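Local coordinates for oxalate biosynthetic component 1 (Burkholderia thailandensis, PDB 5IKY), which makes oxalate under quorum-sensing control, as a bifunctional enzyme that combines an alpha/beta-hydrolase part with an additional lyase activity, at residues 977-982 / 1002-1007; 991-996 / 1007-1012; 1036-1041 / 1052-1057. One frame throughout, in Å; residues are numbered along the deposited sequence.

Contact 1. Residues 977-982 / 1002-1007; sequences AADIHL and AGTTSR
Asp979 grips Thr1005 through both carboxylate oxygens, a compact example of one acidic side chain fastening two loops together. The backbone N-H of Thr1005 reaches Asp979 OD1 at 2.7 Å on its syn lone pair, with an angle of 145° at the hydrogen. The threonine hydroxyl serves the other oxygen: Thr1005 OG1 donates to Asp979 OD2 over 2.7 Å, arriving from above the carboxylate plane. Because OG1 sits between the backbone N and the carbonyl carbon of its own residue (chi1 61°), Thr1005 can offer hydroxyl and N-H to the same carboxylate, while the two side chains cross at about a right angle.

Thr1004 adds packing against polar atoms. Its methyl, CG2, lies 3.6 Å from Ala978 O, and its CB comes close to Asp979 OD1. The hydroxyl turns back to helix 998-1002, chiefly to Ser1000 O, with Leu1001 O as a second partner.

Ala977 and Gly1003 meet by backbone alone. A beta carbon on Gly1003 would clash with Ala977 O, and the glycine instead brings its CA to 3.4 Å from Ala977 O as a CA-H...O contact. A second such contact runs from Ala978 CA to Gly1003 O, which also accepts a hydrogen bond from Asn860 ND2.

The loop leaving strand 969-976 is thus tied to the one leaving helix 998-1002. Helix 849-860 flanks the first through Arg856 and Asn860, and helix 937-955 packs on Ala978 and Ile980. Ala977 also bonds by its backbone to Ser935, near the turn into helix 937-955, a place consistent with the nucleophile elbow of alpha/beta hydrolases.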
ATOM      1  N   ALA A 977     -11.846 -10.961  15.357  1.00 59.20           N
ATOM      2  CA  ALA A 977     -12.743 -10.064  14.637  1.00 65.31           C
ATOM      3  C   ALA A 977     -13.473  -9.115  15.583  1.00 64.03           C
ATOM      4  O   ALA A 977     -14.415  -8.427  15.186  1.00 67.54           O
ATOM      5  CB  ALA A 977     -13.742 -10.867  13.820  1.00 53.61           C
ATOM      6  N   ALA A 978     -13.032  -9.084  16.835  1.00 61.89           N
ATOM      7  CA  ALA A 978     -13.609  -8.196  17.835  1.00 67.20           C
ATOM      8  C   ALA A 978     -12.511  -7.658  18.739  1.00 68.29           C
ATOM      9  O   ALA A 978     -11.467  -8.291  18.900  1.00 69.91           O
ATOM     10  CB  ALA A 978     -14.673  -8.920  18.651  1.00 55.14           C
ATOM     11  N   ASP A 979     -12.743  -6.487  19.323  1.00 64.96           N
ATOM     12  CA  ASP A 979     -11.762  -5.872  20.207  1.00 53.49           C
ATOM     13  C   ASP A 979     -11.557  -6.690  21.472  1.00 72.97           C
ATOM     14  O   ASP A 979     -12.505  -7.247  22.027  1.00 62.00           O
ATOM     15  CB  ASP A 979     -12.184  -4.450  20.581  1.00 55.86           C
ATOM     16  CG  ASP A 979     -11.968  -3.461  19.455  1.00 72.57           C
ATOM     17  OD1 ASP A 979     -11.122  -3.729  18.576  1.00 73.95           O
ATOM     18  OD2 ASP A 979     -12.635  -2.404  19.458  1.00 76.68           O
ATOM     19  N   ILE A 980     -10.309  -6.766  21.919  1.00 74.58           N
ATOM     20  CA  ILE A 980      -9.997  -7.378  23.202  1.00 73.57           C
ATOM     21  C   ILE A 980      -9.929  -6.296  24.267  1.00 73.98           C
ATOM     22  O   ILE A 980      -9.000  -5.487  24.287  1.00 71.43           O
ATOM     23  CB  ILE A 980      -8.668  -8.148  23.167  1.00 77.66           C
ATOM     24  CG1 ILE A 980      -8.718  -9.254  22.113  1.00 74.93           C
ATOM     25  CG2 ILE A 980      -8.361  -8.731  24.539  1.00 68.86           C
ATOM     26  CD1 ILE A 980      -7.434 -10.047  22.002  1.00 58.13           C
ATOM     27  N   HIS A 981     -10.928  -6.271  25.141  1.00 73.81           N
ATOM     28  CA  HIS A 981     -10.972  -5.282  26.208  1.00 74.61           C
ATOM     29  C   HIS A 981      -9.900  -5.596  27.241  1.00 82.90           C
ATOM     30  O   HIS A 981     -10.094  -6.428  28.128  1.00 92.24           O
ATOM     31  CB  HIS A 981     -12.356  -5.248  26.847  1.00 72.67           C
ATOM     32  CG  HIS A 981     -13.464  -5.030  25.865  1.00 71.96           C
ATOM     33  ND1 HIS A 981     -14.013  -3.789  25.626  1.00 72.66           N
ATOM     34  CD2 HIS A 981     -14.117  -5.894  25.052  1.00 77.16           C
ATOM     35  CE1 HIS A 981     -14.960  -3.899  24.712  1.00 77.35           C
ATOM     36  NE2 HIS A 981     -15.043  -5.166  24.347  1.00 80.11           N
ATOM     37  N   LEU A 982      -8.766  -4.918  27.106  1.00 80.07           N
ATOM     38  CA  LEU A 982      -7.579  -5.204  27.898  1.00 78.08           C
ATOM     39  C   LEU A 982      -7.785  -4.970  29.394  1.00 81.23           C
ATOM     40  O   LEU A 982      -7.192  -5.662  30.220  1.00 88.18           O
ATOM     41  CB  LEU A 982      -6.409  -4.356  27.390  1.00 70.21           C
ATOM     42  CG  LEU A 982      -5.051  -4.534  28.069  1.00 81.92           C
ATOM     43  CD1 LEU A 982      -4.657  -6.000  28.103  1.00 87.97           C
ATOM     44  CD2 LEU A 982      -3.999  -3.712  27.348  1.00 75.89           C
ATOM     45  N   ALA A1002     -12.051  -4.830   9.981  1.00 52.81           N
ATOM     46  CA  ALA A1002     -13.290  -4.059  10.037  1.00 55.15           C
ATOM     47  C   ALA A1002     -14.005  -4.235  11.374  1.00 61.79           C
ATOM     48  O   ALA A1002     -14.779  -3.375  11.791  1.00 67.24           O
ATOM     49  CB  ALA A1002     -14.212  -4.458   8.891  1.00 46.14           C
ATOM     50  N   GLY A1003     -13.741  -5.352  12.043  1.00 60.77           N
ATOM     51  CA  GLY A1003     -14.389  -5.652  13.306  1.00 55.49           C
ATOM     52  C   GLY A1003     -13.597  -5.207  14.521  1.00 62.08           C
ATOM     53  O   GLY A1003     -14.049  -5.372  15.654  1.00 62.98           O
ATOM     54  N   THR A1004     -12.415  -4.640  14.291  1.00 54.11           N
ATOM     55  CA  THR A1004     -11.542  -4.234  15.388  1.00 50.11           C
ATOM     56  C   THR A1004     -11.132  -2.771  15.283  1.00 58.16           C
ATOM     57  O   THR A1004     -11.363  -2.123  14.262  1.00 54.33           O
ATOM     58  CB  THR A1004     -10.273  -5.099  15.446  1.00 59.42           C
ATOM     59  OG1 THR A1004      -9.663  -5.142  14.149  1.00 60.42           O
ATOM     60  CG2 THR A1004     -10.618  -6.513  15.884  1.00 57.45           C
ATOM     61  N   THR A1005     -10.523  -2.253  16.346  1.00 55.04           N
ATOM     62  CA  THR A1005     -10.111  -0.853  16.383  1.00 60.17           C
ATOM     63  C   THR A1005      -8.668  -0.692  16.850  1.00 59.56           C
ATOM     64  O   THR A1005      -8.169   0.426  16.965  1.00 71.10           O
ATOM     65  CB  THR A1005     -11.024  -0.014  17.305  1.00 57.07           C
ATOM     66  OG1 THR A1005     -10.952  -0.520  18.644  1.00 59.60           O
ATOM     67  CG2 THR A1005     -12.468  -0.058  16.823  1.00 49.55           C
ATOM     68  N   SER A1006      -8.003  -1.811  17.121  1.00 77.83           N
ATOM     69  CA  SER A1006      -6.611  -1.784  17.559  1.00 75.77           C
ATOM     70  C   SER A1006      -5.696  -1.333  16.425  1.00 75.13           C
ATOM     71  O   SER A1006      -5.844  -1.782  15.289  1.00 66.70           O
ATOM     72  CB  SER A1006      -6.181  -3.162  18.070  1.00 76.51           C
ATOM     73  OG  SER A1006      -4.841  -3.146  18.534  1.00 76.27           O
ATOM     74  N   ARG A1007      -4.754  -0.449  16.739  1.00 78.49           N
ATOM     75  CA  ARG A1007      -3.824   0.066  15.736  1.00 79.38           C
ATOM     76  C   ARG A1007      -2.699  -0.922  15.429  1.00 81.32           C
ATOM     77  O   ARG A1007      -1.993  -0.779  14.429  1.00 79.18           O
ATOM     78  CB  ARG A1007      -3.228   1.399  16.194  1.00 77.65           C
ATOM     79  CG  ARG A1007      -4.241   2.518  16.359  1.00 82.65           C
ATOM     80  CD  ARG A1007      -3.550   3.819  16.742  1.00 87.01           C
ATOM     81  NE  ARG A1007      -4.499   4.912  16.939  1.00 95.48           N
ATOM     82  CZ  ARG A1007      -4.834   5.790  16.000  1.00106.27           C
ATOM     83  NH1 ARG A1007      -4.295   5.708  14.790  1.00 98.34           N
ATOM     84  NH2 ARG A1007      -5.706   6.752  16.270  1.00113.24           N
TER

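Contact 2. Residues 991-996 / 1007-1012; sequences DVTAFN and RHYVIQ
Phe995 and Ile1011 pack together at one end of this contact, and Thr993 lies on the ring of Tyr1009 at the other. Ile1011 CB stands over one face of the Phe995 ring, 4.2 Å from its centroid, while Ile1011 CD1 touches Phe995 CB at 3.6 Å, the two side chains crossing obliquely. The edge of the same ring is turned to the backbone: Phe995 CD1 is 3.3 Å from Tyr1009 O, close to the ring plane. Phe995 CG is anti to its backbone N (chi1 168°), starting toward segment 1007-1012. On Tyr1009 the face is met by Thr993 CB, a CH-pi contact of 3.9 Å to the centroid, displaced toward the rim.

The Tyr1009 hydroxyl and the Asp991 carboxylate approach tip to tip, with carboxylate and ring planes 78° apart; the modelled separation is implausibly short and doubtful.

One shell out, Thr993 OG1 hydrogen-bonds to Asp991 OD1 at 3.0 Å, on its syn side but tilted out of the carboxylate plane. Ser976 braces both residues, through its OG to Asp991 OD1 and its N to Thr993 OG1.

The chain leaving strand 988-992 is packed on the loop between helices 998-1002 and 1015-1025. Arg1052 NH1 hydrogen-bonds to Tyr1009 OH and makes a long, weak ion pair with Asp991 OD2, so the buried polar end shares one guanidinium while the Phe995 end relies on hydrocarbon packing.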
ATOM      1  N   ASP A 991      -3.059 -13.419  20.667  1.00 76.17           N
ATOM      2  CA  ASP A 991      -3.828 -12.917  19.535  1.00 67.14           C
ATOM      3  C   ASP A 991      -3.023 -12.896  18.237  1.00 70.11           C
ATOM      4  O   ASP A 991      -2.014 -12.199  18.126  1.00 74.28           O
ATOM      5  CB  ASP A 991      -4.358 -11.513  19.852  1.00 68.05           C
ATOM      6  CG  ASP A 991      -5.176 -10.924  18.717  1.00 71.15           C
ATOM      7  OD1 ASP A 991      -5.748 -11.692  17.915  1.00 78.20           O
ATOM      8  OD2 ASP A 991      -5.253  -9.682  18.635  1.00 76.97           O
ATOM      9  N   VAL A 992      -3.488 -13.663  17.255  1.00 69.67           N
ATOM     10  CA  VAL A 992      -2.845 -13.717  15.948  1.00 71.59           C
ATOM     11  C   VAL A 992      -3.800 -13.238  14.856  1.00 74.08           C
ATOM     12  O   VAL A 992      -4.647 -13.997  14.384  1.00 71.54           O
ATOM     13  CB  VAL A 992      -2.366 -15.143  15.611  1.00 74.40           C
ATOM     14  CG1 VAL A 992      -1.580 -15.142  14.307  1.00 67.28           C
ATOM     15  CG2 VAL A 992      -1.532 -15.711  16.751  1.00 61.24           C
ATOM     16  N   THR A 993      -3.664 -11.978  14.458  1.00 72.62           N
ATOM     17  CA  THR A 993      -4.531 -11.412  13.428  1.00 80.41           C
ATOM     18  C   THR A 993      -3.710 -10.818  12.286  1.00 79.60           C
ATOM     19  O   THR A 993      -2.726 -10.112  12.514  1.00 67.16           O
ATOM     20  CB  THR A 993      -5.468 -10.335  14.013  1.00 80.49           C
ATOM     21  OG1 THR A 993      -6.260 -10.909  15.061  1.00 68.53           O
ATOM     22  CG2 THR A 993      -6.389  -9.779  12.938  1.00 74.26           C
ATOM     23  N   ALA A 994      -4.123 -11.115  11.057  1.00 70.42           N
ATOM     24  CA  ALA A 994      -3.391 -10.687   9.870  1.00 65.96           C
ATOM     25  C   ALA A 994      -3.846  -9.319   9.363  1.00 72.46           C
ATOM     26  O   ALA A 994      -5.007  -8.938   9.513  1.00 65.10           O
ATOM     27  CB  ALA A 994      -3.531 -11.727   8.769  1.00 56.98           C
ATOM     28  N   PHE A 995      -2.919  -8.588   8.752  1.00 73.97           N
ATOM     29  CA  PHE A 995      -3.202  -7.256   8.228  1.00 72.37           C
ATOM     30  C   PHE A 995      -4.198  -7.295   7.075  1.00 74.75           C
ATOM     31  O   PHE A 995      -5.038  -6.408   6.942  1.00 69.70           O
ATOM     32  CB  PHE A 995      -1.909  -6.580   7.776  1.00 72.53           C
ATOM     33  CG  PHE A 995      -2.126  -5.330   6.971  1.00 82.73           C
ATOM     34  CD1 PHE A 995      -2.578  -4.168   7.577  1.00100.25           C
ATOM     35  CD2 PHE A 995      -1.863  -5.313   5.611  1.00 82.62           C
ATOM     36  CE1 PHE A 995      -2.774  -3.014   6.838  1.00 92.16           C
ATOM     37  CE2 PHE A 995      -2.056  -4.163   4.867  1.00 80.60           C
ATOM     38  CZ  PHE A 995      -2.512  -3.012   5.481  1.00 85.68           C
ATOM     39  N   ASN A 996      -4.101  -8.325   6.240  1.00 62.34           N
ATOM     40  CA  ASN A 996      -4.996  -8.453   5.096  1.00 55.54           C
ATOM     41  C   ASN A 996      -6.300  -9.149   5.464  1.00 68.01           C
ATOM     42  O   ASN A 996      -7.140  -9.408   4.601  1.00 67.55           O
ATOM     43  CB  ASN A 996      -4.309  -9.204   3.957  1.00 68.28           C
ATOM     44  CG  ASN A 996      -3.705 -10.512   4.411  1.00 75.94           C
ATOM     45  OD1 ASN A 996      -3.141 -10.601   5.500  1.00 72.74           O
ATOM     46  ND2 ASN A 996      -3.825 -11.539   3.578  1.00 83.76           N
ATOM     47  N   ARG A1007      -4.754  -0.449  16.739  1.00 78.49           N
ATOM     48  CA  ARG A1007      -3.824   0.066  15.736  1.00 79.38           C
ATOM     49  C   ARG A1007      -2.699  -0.922  15.429  1.00 81.32           C
ATOM     50  O   ARG A1007      -1.993  -0.779  14.429  1.00 79.18           O
ATOM     51  CB  ARG A1007      -3.228   1.399  16.194  1.00 77.65           C
ATOM     52  CG  ARG A1007      -4.241   2.518  16.359  1.00 82.65           C
ATOM     53  CD  ARG A1007      -3.550   3.819  16.742  1.00 87.01           C
ATOM     54  NE  ARG A1007      -4.499   4.912  16.939  1.00 95.48           N
ATOM     55  CZ  ARG A1007      -4.834   5.790  16.000  1.00106.27           C
ATOM     56  NH1 ARG A1007      -4.295   5.708  14.790  1.00 98.34           N
ATOM     57  NH2 ARG A1007      -5.706   6.752  16.270  1.00113.24           N
ATOM     58  N   HIS A1008      -2.537  -1.922  16.291  1.00 72.32           N
ATOM     59  CA  HIS A1008      -1.475  -2.912  16.135  1.00 69.03           C
ATOM     60  C   HIS A1008      -1.646  -3.769  14.881  1.00 65.69           C
ATOM     61  O   HIS A1008      -0.672  -4.303  14.350  1.00 89.34           O
ATOM     62  CB  HIS A1008      -1.407  -3.816  17.371  1.00 66.54           C
ATOM     63  CG  HIS A1008      -0.901  -3.125  18.599  1.00 85.44           C
ATOM     64  ND1 HIS A1008       0.375  -2.612  18.691  1.00 97.66           N
ATOM     65  CD2 HIS A1008      -1.496  -2.868  19.788  1.00103.28           C
ATOM     66  CE1 HIS A1008       0.543  -2.064  19.882  1.00103.80           C
ATOM     67  NE2 HIS A1008      -0.579  -2.207  20.567  1.00110.58           N
ATOM     68  N   TYR A1009      -2.883  -3.895  14.410  1.00 68.17           N
ATOM     69  CA  TYR A1009      -3.180  -4.715  13.237  1.00 65.57           C
ATOM     70  C   TYR A1009      -2.802  -4.020  11.931  1.00 59.82           C
ATOM     71  O   TYR A1009      -2.802  -4.642  10.868  1.00 67.11           O
ATOM     72  CB  TYR A1009      -4.665  -5.083  13.199  1.00 67.06           C
ATOM     73  CG  TYR A1009      -5.150  -5.924  14.360  1.00 73.10           C
ATOM     74  CD1 TYR A1009      -4.279  -6.736  15.075  1.00 71.20           C
ATOM     75  CD2 TYR A1009      -6.487  -5.911  14.734  1.00 59.18           C
ATOM     76  CE1 TYR A1009      -4.727  -7.505  16.135  1.00 67.52           C
ATOM     77  CE2 TYR A1009      -6.945  -6.675  15.788  1.00 60.15           C
ATOM     78  CZ  TYR A1009      -6.062  -7.468  16.485  1.00 70.74           C
ATOM     79  OH  TYR A1009      -6.523  -8.224  17.535  1.00 73.85           O
ATOM     80  N   VAL A1010      -2.488  -2.731  12.014  1.00 66.17           N
ATOM     81  CA  VAL A1010      -2.213  -1.932  10.823  1.00 68.85           C
ATOM     82  C   VAL A1010      -0.720  -1.835  10.525  1.00 71.42           C
ATOM     83  O   VAL A1010       0.063  -1.381  11.362  1.00 70.37           O
ATOM     84  CB  VAL A1010      -2.789  -0.509  10.965  1.00 68.94           C
ATOM     85  CG1 VAL A1010      -2.475   0.322   9.725  1.00 49.16           C
ATOM     86  CG2 VAL A1010      -4.288  -0.570  11.209  1.00 48.66           C
ATOM     87  N   ILE A1011      -0.335  -2.257   9.323  1.00 73.28           N
ATOM     88  CA  ILE A1011       1.060  -2.209   8.901  1.00 83.05           C
ATOM     89  C   ILE A1011       1.388  -0.891   8.207  1.00 79.03           C
ATOM     90  O   ILE A1011       0.749  -0.513   7.224  1.00 86.71           O
ATOM     91  CB  ILE A1011       1.413  -3.377   7.952  1.00 79.92           C
ATOM     92  CG1 ILE A1011       1.226  -4.719   8.663  1.00 92.57           C
ATOM     93  CG2 ILE A1011       2.849  -3.250   7.460  1.00 59.27           C
ATOM     94  CD1 ILE A1011       1.617  -5.925   7.826  1.00 73.73           C
ATOM     95  N   GLN A1012       2.390  -0.196   8.731  1.00 75.23           N
ATOM     96  CA  GLN A1012       2.873   1.045   8.134  1.00 75.67           C
ATOM     97  C   GLN A1012       4.274   0.821   7.551  1.00 55.97           C
ATOM     98  O   GLN A1012       4.911  -0.183   7.864  1.00 69.82           O
ATOM     99  CB  GLN A1012       2.867   2.170   9.178  1.00 74.04           C
ATOM    100  CG  GLN A1012       1.698   2.102  10.155  1.00 86.92           C
ATOM    101  CD  GLN A1012       0.918   3.399  10.208  1.00111.59           C
ATOM    102  OE1 GLN A1012       0.452   3.896   9.183  1.00115.09           O
ATOM    103  NE2 GLN A1012       0.781   3.961  11.404  1.00125.87           N
TER

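Contact 3. Residues 1036-1041 / 1052-1057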
ATOM      1  N   HIS A1036       8.351 -13.525  10.638  1.00 94.81           N
ATOM      2  CA  HIS A1036       8.740 -12.140  10.882  1.00 89.31           C
ATOM      3  C   HIS A1036       7.853 -11.445  11.912  1.00 84.61           C
ATOM      4  O   HIS A1036       8.190 -10.364  12.398  1.00 81.38           O
ATOM      5  CB  HIS A1036       8.704 -11.353   9.571  1.00 92.37           C
ATOM      6  CG  HIS A1036       7.357 -11.338   8.921  1.00101.66           C
ATOM      7  ND1 HIS A1036       6.913 -12.356   8.106  1.00106.60           N
ATOM      8  CD2 HIS A1036       6.348 -10.437   8.979  1.00 97.50           C
ATOM      9  CE1 HIS A1036       5.692 -12.081   7.684  1.00105.13           C
ATOM     10  NE2 HIS A1036       5.325 -10.921   8.199  1.00100.38           N
ATOM     11  N   ALA A1037       6.720 -12.068  12.224  1.00 85.54           N
ATOM     12  CA  ALA A1037       5.753 -11.516  13.166  1.00 83.37           C
ATOM     13  C   ALA A1037       6.387 -11.201  14.520  1.00 93.15           C
ATOM     14  O   ALA A1037       7.174 -11.987  15.049  1.00 78.90           O
ATOM     15  CB  ALA A1037       4.588 -12.474  13.340  1.00 77.13           C
ATOM     16  N   THR A1038       6.037 -10.043  15.070  1.00110.42           N
ATOM     17  CA  THR A1038       6.582  -9.603  16.349  1.00111.59           C
ATOM     18  C   THR A1038       5.495  -9.530  17.413  1.00 99.42           C
ATOM     19  O   THR A1038       4.524  -8.788  17.264  1.00 98.91           O
ATOM     20  CB  THR A1038       7.259  -8.224  16.231  1.00113.25           C
ATOM     21  OG1 THR A1038       8.204  -8.240  15.154  1.00121.94           O
ATOM     22  CG2 THR A1038       7.971  -7.867  17.527  1.00106.39           C
ATOM     23  N   PRO A1039       5.653 -10.306  18.493  1.00 93.05           N
ATOM     24  CA  PRO A1039       4.691 -10.284  19.598  1.00 92.10           C
ATOM     25  C   PRO A1039       4.811  -9.030  20.461  1.00 93.61           C
ATOM     26  O   PRO A1039       5.901  -8.706  20.931  1.00 96.15           O
ATOM     27  CB  PRO A1039       5.052 -11.537  20.403  1.00 90.93           C
ATOM     28  CG  PRO A1039       6.489 -11.772  20.104  1.00 93.34           C
ATOM     29  CD  PRO A1039       6.695 -11.330  18.682  1.00 88.40           C
ATOM     30  N   VAL A1040       3.697  -8.334  20.653  1.00 94.93           N
ATOM     31  CA  VAL A1040       3.641  -7.198  21.566  1.00 86.01           C
ATOM     32  C   VAL A1040       2.873  -7.612  22.818  1.00 91.53           C
ATOM     33  O   VAL A1040       1.827  -8.258  22.730  1.00 96.70           O
ATOM     34  CB  VAL A1040       2.978  -5.969  20.913  1.00 82.89           C
ATOM     35  CG1 VAL A1040       2.954  -4.796  21.880  1.00 69.82           C
ATOM     36  CG2 VAL A1040       3.714  -5.590  19.636  1.00 77.30           C
ATOM     37  N   TRP A1041       3.395  -7.246  23.984  1.00 84.78           N
ATOM     38  CA  TRP A1041       2.860  -7.756  25.241  1.00 81.18           C
ATOM     39  C   TRP A1041       2.216  -6.671  26.098  1.00 92.83           C
ATOM     40  O   TRP A1041       2.832  -5.648  26.398  1.00110.12           O
ATOM     41  CB  TRP A1041       3.972  -8.460  26.014  1.00 90.61           C
ATOM     42  CG  TRP A1041       4.482  -9.652  25.280  1.00106.55           C
ATOM     43  CD1 TRP A1041       5.479  -9.681  24.348  1.00107.76           C
ATOM     44  CD2 TRP A1041       3.990 -10.989  25.383  1.00112.87           C
ATOM     45  NE1 TRP A1041       5.651 -10.962  23.880  1.00106.32           N
ATOM     46  CE2 TRP A1041       4.745 -11.783  24.497  1.00111.04           C
ATOM     47  CE3 TRP A1041       2.986 -11.593  26.143  1.00104.97           C
ATOM     48  CZ2 TRP A1041       4.530 -13.151  24.356  1.00104.01           C
ATOM     49  CZ3 TRP A1041       2.775 -12.946  26.001  1.00 96.81           C
ATOM     50  CH2 TRP A1041       3.542 -13.712  25.114  1.00 96.17           C
ATOM     51  N   ARG A1052      -0.096  -9.765  21.490  1.00 79.82           N
ATOM     52  CA  ARG A1052      -0.490  -9.273  20.175  1.00 86.25           C
ATOM     53  C   ARG A1052       0.625  -9.454  19.148  1.00 88.86           C
ATOM     54  O   ARG A1052       1.689  -8.847  19.267  1.00108.07           O
ATOM     55  CB  ARG A1052      -0.883  -7.797  20.261  1.00 97.10           C
ATOM     56  CG  ARG A1052      -1.680  -7.287  19.072  1.00100.76           C
ATOM     57  CD  ARG A1052      -3.168  -7.278  19.373  1.00 98.02           C
ATOM     58  NE  ARG A1052      -3.486  -6.418  20.509  1.00 94.15           N
ATOM     59  CZ  ARG A1052      -4.717  -6.190  20.956  1.00 91.89           C
ATOM     60  NH1 ARG A1052      -5.757  -6.762  20.364  1.00 72.16           N
ATOM     61  NH2 ARG A1052      -4.910  -5.391  21.997  1.00 98.90           N
ATOM     62  N   LEU A1053       0.382 -10.286  18.141  1.00 76.76           N
ATOM     63  CA  LEU A1053       1.341 -10.454  17.053  1.00 74.07           C
ATOM     64  C   LEU A1053       1.158  -9.359  16.008  1.00 80.42           C
ATOM     65  O   LEU A1053       0.037  -9.093  15.565  1.00 77.38           O
ATOM     66  CB  LEU A1053       1.200 -11.830  16.393  1.00 68.71           C
ATOM     67  CG  LEU A1053       1.375 -13.102  17.226  1.00 70.94           C
ATOM     68  CD1 LEU A1053       1.814 -14.250  16.328  1.00 80.85           C
ATOM     69  CD2 LEU A1053       2.358 -12.905  18.368  1.00 75.03           C
ATOM     70  N   THR A1054       2.259  -8.728  15.614  1.00 74.77           N
ATOM     71  CA  THR A1054       2.213  -7.674  14.608  1.00 86.59           C
ATOM     72  C   THR A1054       2.980  -8.075  13.353  1.00 87.15           C
ATOM     73  O   THR A1054       3.932  -8.853  13.419  1.00 78.41           O
ATOM     74  CB  THR A1054       2.786  -6.347  15.148  1.00 78.91           C
ATOM     75  OG1 THR A1054       4.172  -6.516  15.474  1.00 92.69           O
ATOM     76  CG2 THR A1054       2.026  -5.900  16.387  1.00 69.64           C
ATOM     77  N   GLY A1055       2.554  -7.540  12.212  1.00 80.63           N
ATOM     78  CA  GLY A1055       3.211  -7.811  10.946  1.00 74.12           C
ATOM     79  C   GLY A1055       2.710  -9.076  10.281  1.00 84.20           C
ATOM     80  O   GLY A1055       3.194  -9.465   9.218  1.00 92.09           O
ATOM     81  N   VAL A1056       1.737  -9.724  10.911  1.00 80.70           N
ATOM     82  CA  VAL A1056       1.154 -10.939  10.363  1.00 79.75           C
ATOM     83  C   VAL A1056       0.331 -10.623   9.120  1.00 79.13           C
ATOM     84  O   VAL A1056      -0.454  -9.675   9.108  1.00 74.56           O
ATOM     85  CB  VAL A1056       0.259 -11.659  11.396  1.00 80.83           C
ATOM     86  CG1 VAL A1056      -0.320 -12.938  10.807  1.00 69.17           C
ATOM     87  CG2 VAL A1056       1.043 -11.962  12.664  1.00 72.91           C
ATOM     88  N   PHE A1057       0.530 -11.409   8.068  1.00 77.04           N
ATOM     89  CA  PHE A1057      -0.327 -11.338   6.892  1.00 79.91           C
ATOM     90  C   PHE A1057      -0.391 -12.708   6.228  1.00 78.37           C
ATOM     91  O   PHE A1057       0.460 -13.562   6.470  1.00 88.03           O
ATOM     92  CB  PHE A1057       0.164 -10.269   5.908  1.00 78.75           C
ATOM     93  CG  PHE A1057       1.505 -10.566   5.297  1.00 76.92           C
ATOM     94  CD1 PHE A1057       2.672 -10.159   5.921  1.00 73.98           C
ATOM     95  CD2 PHE A1057       1.597 -11.235   4.085  1.00 74.66           C
ATOM     96  CE1 PHE A1057       3.906 -10.425   5.357  1.00 82.10           C
ATOM     97  CE2 PHE A1057       2.827 -11.505   3.517  1.00 78.05           C
ATOM     98  CZ  PHE A1057       3.983 -11.101   4.154  1.00 79.96           C
TER
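Thr1038 and Thr1054 face each other as a hydrogen-bonded antiparallel pair, and their polar atoms show how a hairpin can satisfy its own backbone with extra help from a side chain. Thr1038 N donates to Thr1054 O at 2.9 Å. In return, Thr1038 O accepts twice from one residue: from Thr1054 N at 2.8 Å, and from Thr1054 OG1 at 2.9 Å, in the carbonyl plane and on a lone pair. With chi1 at 63°, Thr1054 OG1 lies between its own N and carbonyl carbon. Thr1038 OG1 is bound by His1016 NE2 instead.

Val1040 and Arg1052 form the next hydrogen-bonded pair, in which Arg1052 N donates to Val1040 O at 2.7 Å and Val1040 N to Arg1052 O. Arg1052 NH2 hydrogen-bonds to Gln1042 OE1. Pro1039, which has no N-H to offer, fills the non-hydrogen-bonded site between them and rests its CB 3.6 Å from Leu1053 CD2.

Near the Thr1038-Thr1054 pair, His1036 NE2 donates to Gly1055 O at 2.8 Å with a bent angle of 134°, its ring meeting that of Phe1057 rim to rim. Gly1055 has a positive phi (86°) at which a beta carbon would jam against the preceding carbonyl.

Helix 1080-1090 covers the Pro1039 and Leu1053 face through Trp1081 and Trp1085. Helix 1015-1025 touches His1036, Thr1054 and Phe1057, and strand 1038-1043 forms the outer edge of the mixed sheet within this chain.

Taken together, the contacts run from a loop-loop tie (contact 1), through the chain leaving strand 988-992 (contact 2), to the edge hairpin (contact 3). Contacts 2 and 3 have centres about 8 Å apart and lie on adjacent strands, 988-992 and 1049-1054: Asp991 O lies 3.1 Å from Leu1053 N, and Phe995 N 2.7 Å from Val1056 O, both probable hydrogen bonds. Contact 1, about 10 Å from contact 2 between centres, meets it where Thr1004 OG1 packs on Tyr1009 CD2; the centres of contacts 1 and 3 are about 15 Å apart. All belong to the C-terminal hydrolase family region. The magnesium ion at His227 and Glu477 lies in another part of the chain, with the parallel sheet of the N-terminal half.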